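PDB 2C1D: SOXX from Paracoccus pantotrophus, which probably carries electrons through its covalently bound heme c, as a heme c subunit of the SoxXA complex, which initiates sulfur oxidation. Local coordinates for residues V9-G13 with A80-T85. Numbering follows the deposited sequence.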
loop_
_atom_site.group_PDB
_atom_site.type_symbol
_atom_site.label_atom_id
_atom_site.label_comp_id
_atom_site.label_asym_id
_atom_site.label_seq_id
_atom_site.Cartn_x
_atom_site.Cartn_y
_atom_site.Cartn_z
ATOM N N VAL B 9 31.719 -11.403 -4.379
ATOM C CA VAL B 9 32.596 -10.897 -3.324
ATOM C C VAL B 9 32.525 -9.382 -3.306
ATOM O O VAL B 9 32.972 -8.700 -4.240
ATOM C CB VAL B 9 34.080 -11.326 -3.515
ATOM C CG1 VAL B 9 34.943 -10.853 -2.318
ATOM C CG2 VAL B 9 34.194 -12.830 -3.691
ATOM N N TYR B 10 31.912 -8.871 -2.245
ATOM C CA TYR B 10 31.828 -7.448 -1.995
ATOM C C TYR B 10 32.900 -7.043 -0.979
ATOM O O TYR B 10 33.020 -7.648 0.081
ATOM C CB TYR B 10 30.448 -7.073 -1.440
ATOM C CG TYR B 10 29.261 -7.421 -2.325
ATOM C CD1 TYR B 10 28.703 -8.695 -2.298
ATOM C CD2 TYR B 10 28.666 -6.461 -3.139
ATOM C CE1 TYR B 10 27.620 -9.011 -3.067
ATOM C CE2 TYR B 10 27.563 -6.778 -3.930
ATOM C CZ TYR B 10 27.053 -8.051 -3.889
ATOM O OH TYR B 10 25.971 -8.384 -4.661
ATOM N N VAL B 11 33.664 -6.022 -1.339
ATOM C CA VAL B 11 34.663 -5.399 -0.475
ATOM C C VAL B 11 34.287 -3.925 -0.369
ATOM O O VAL B 11 34.373 -3.189 -1.348
ATOM C CB VAL B 11 36.091 -5.564 -1.093
ATOM C CG1 VAL B 11 37.129 -4.672 -0.389
ATOM C CG2 VAL B 11 36.531 -7.026 -1.015
ATOM N N GLU B 12 33.867 -3.499 0.818
ATOM C CA GLU B 12 33.327 -2.142 1.031
ATOM C C GLU B 12 32.274 -1.817 -0.044
ATOM O O GLU B 12 32.250 -0.707 -0.609
ATOM C CB GLU B 12 34.446 -1.075 1.065
ATOM C CG GLU B 12 35.562 -1.274 2.110
ATOM C CD GLU B 12 35.053 -1.660 3.500
ATOM O OE1 GLU B 12 35.627 -2.600 4.110
ATOM O OE2 GLU B 12 34.076 -1.029 3.991
ATOM N N GLY B 13 31.427 -2.813 -0.338
ATOM C CA GLY B 13 30.369 -2.706 -1.334
ATOM C C GLY B 13 30.764 -2.958 -2.781
ATOM O O GLY B 13 29.891 -3.242 -3.604
ATOM N N ALA B 80 24.239 -4.757 -8.137
ATOM C CA ALA B 80 24.034 -6.131 -7.693
ATOM C C ALA B 80 23.403 -6.177 -6.319
ATOM O O ALA B 80 22.486 -6.957 -6.070
ATOM C CB ALA B 80 25.359 -6.931 -7.690
ATOM N N ASN B 81 23.910 -5.367 -5.404
ATOM C CA ASN B 81 23.328 -5.336 -4.069
ATOM C C ASN B 81 23.727 -4.062 -3.311
ATOM O O ASN B 81 24.782 -4.007 -2.672
ATOM C CB ASN B 81 23.697 -6.577 -3.278
ATOM C CG ASN B 81 22.923 -6.692 -1.977
ATOM O OD1 ASN B 81 22.291 -5.725 -1.520
ATOM N ND2 ASN B 81 22.982 -7.864 -1.361
ATOM N N ALA B 82 22.851 -3.054 -3.372
ATOM C CA ALA B 82 23.168 -1.727 -2.870
ATOM C C ALA B 82 23.272 -1.716 -1.362
ATOM O O ALA B 82 23.962 -0.862 -0.801
ATOM C CB ALA B 82 22.162 -0.714 -3.354
ATOM N N LYS B 83 22.622 -2.669 -0.706
ATOM C CA LYS B 83 22.718 -2.844 0.743
ATOM C C LYS B 83 24.130 -3.096 1.266
ATOM O O LYS B 83 24.369 -2.958 2.468
ATOM C CB LYS B 83 21.824 -3.997 1.204
ATOM C CG LYS B 83 20.319 -3.678 1.176
ATOM C CD LYS B 83 19.599 -4.317 -0.015
ATOM C CE LYS B 83 18.076 -4.404 0.191
ATOM N NZ LYS B 83 17.403 -3.084 0.366
ATOM N N MET B 84 25.056 -3.485 0.393
ATOM C CA MET B 84 26.448 -3.719 0.814
ATOM C C MET B 84 27.272 -2.434 0.793
ATOM O O MET B 84 28.419 -2.412 1.256
ATOM C CB MET B 84 27.122 -4.768 -0.077
ATOM C CG MET B 84 26.451 -6.125 -0.096
ATOM S SD MET B 84 26.454 -6.958 1.476
ATOM C CE MET B 84 28.192 -7.564 1.594
ATOM N N THR B 85 26.695 -1.384 0.226
ATOM C CA THR B 85 27.289 -0.053 0.227
ATOM C C THR B 85 26.533 0.858 1.214
ATOM O O THR B 85 27.154 1.567 2.015
ATOM C CB THR B 85 27.241 0.526 -1.197
ATOM O OG1 THR B 85 28.110 -0.216 -2.069
ATOM C CG2 THR B 85 27.778 1.948 -1.271
HETATM O O HOH W 1 27.299 -2.716 -2.755
#
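A single water is the polar link between these two segments, which make no direct hydrogen bond to each other. The water oxygen lies 2.8 Å from Gly13 O, 2.8 Å from Asn81 O and 2.7 Å from Thr85 OG1, hydrogen-bonding to all three. Beside it, Gly13 CA packs 3.3 Å from Met84 O and 3.4 Å from Thr85 OG1. A beta carbon at Gly13 would collide with that hydroxyl, and the residue's positive phi also favours glycine. Most of the remaining contact is van der Waals packing around Tyr10. Met84 CG sits over one face of the Tyr10 ring in a CH-pi contact, 3.8 Å from its centroid, while the sulfur approaches obliquely as a Met-aromatic partner. Tyr10 OH reaches Asn81 CB at 3.2 Å and Ala80 CB at 3.4 Å. Segment 80-85 belongs to the cytochrome c fold, and its Thr85 neighbours the heme-binding Trp70. The contact thus lays the N-terminal loop preceding helix 26-33 against the end of helix 72-81 and the 3-10 segment 82-84.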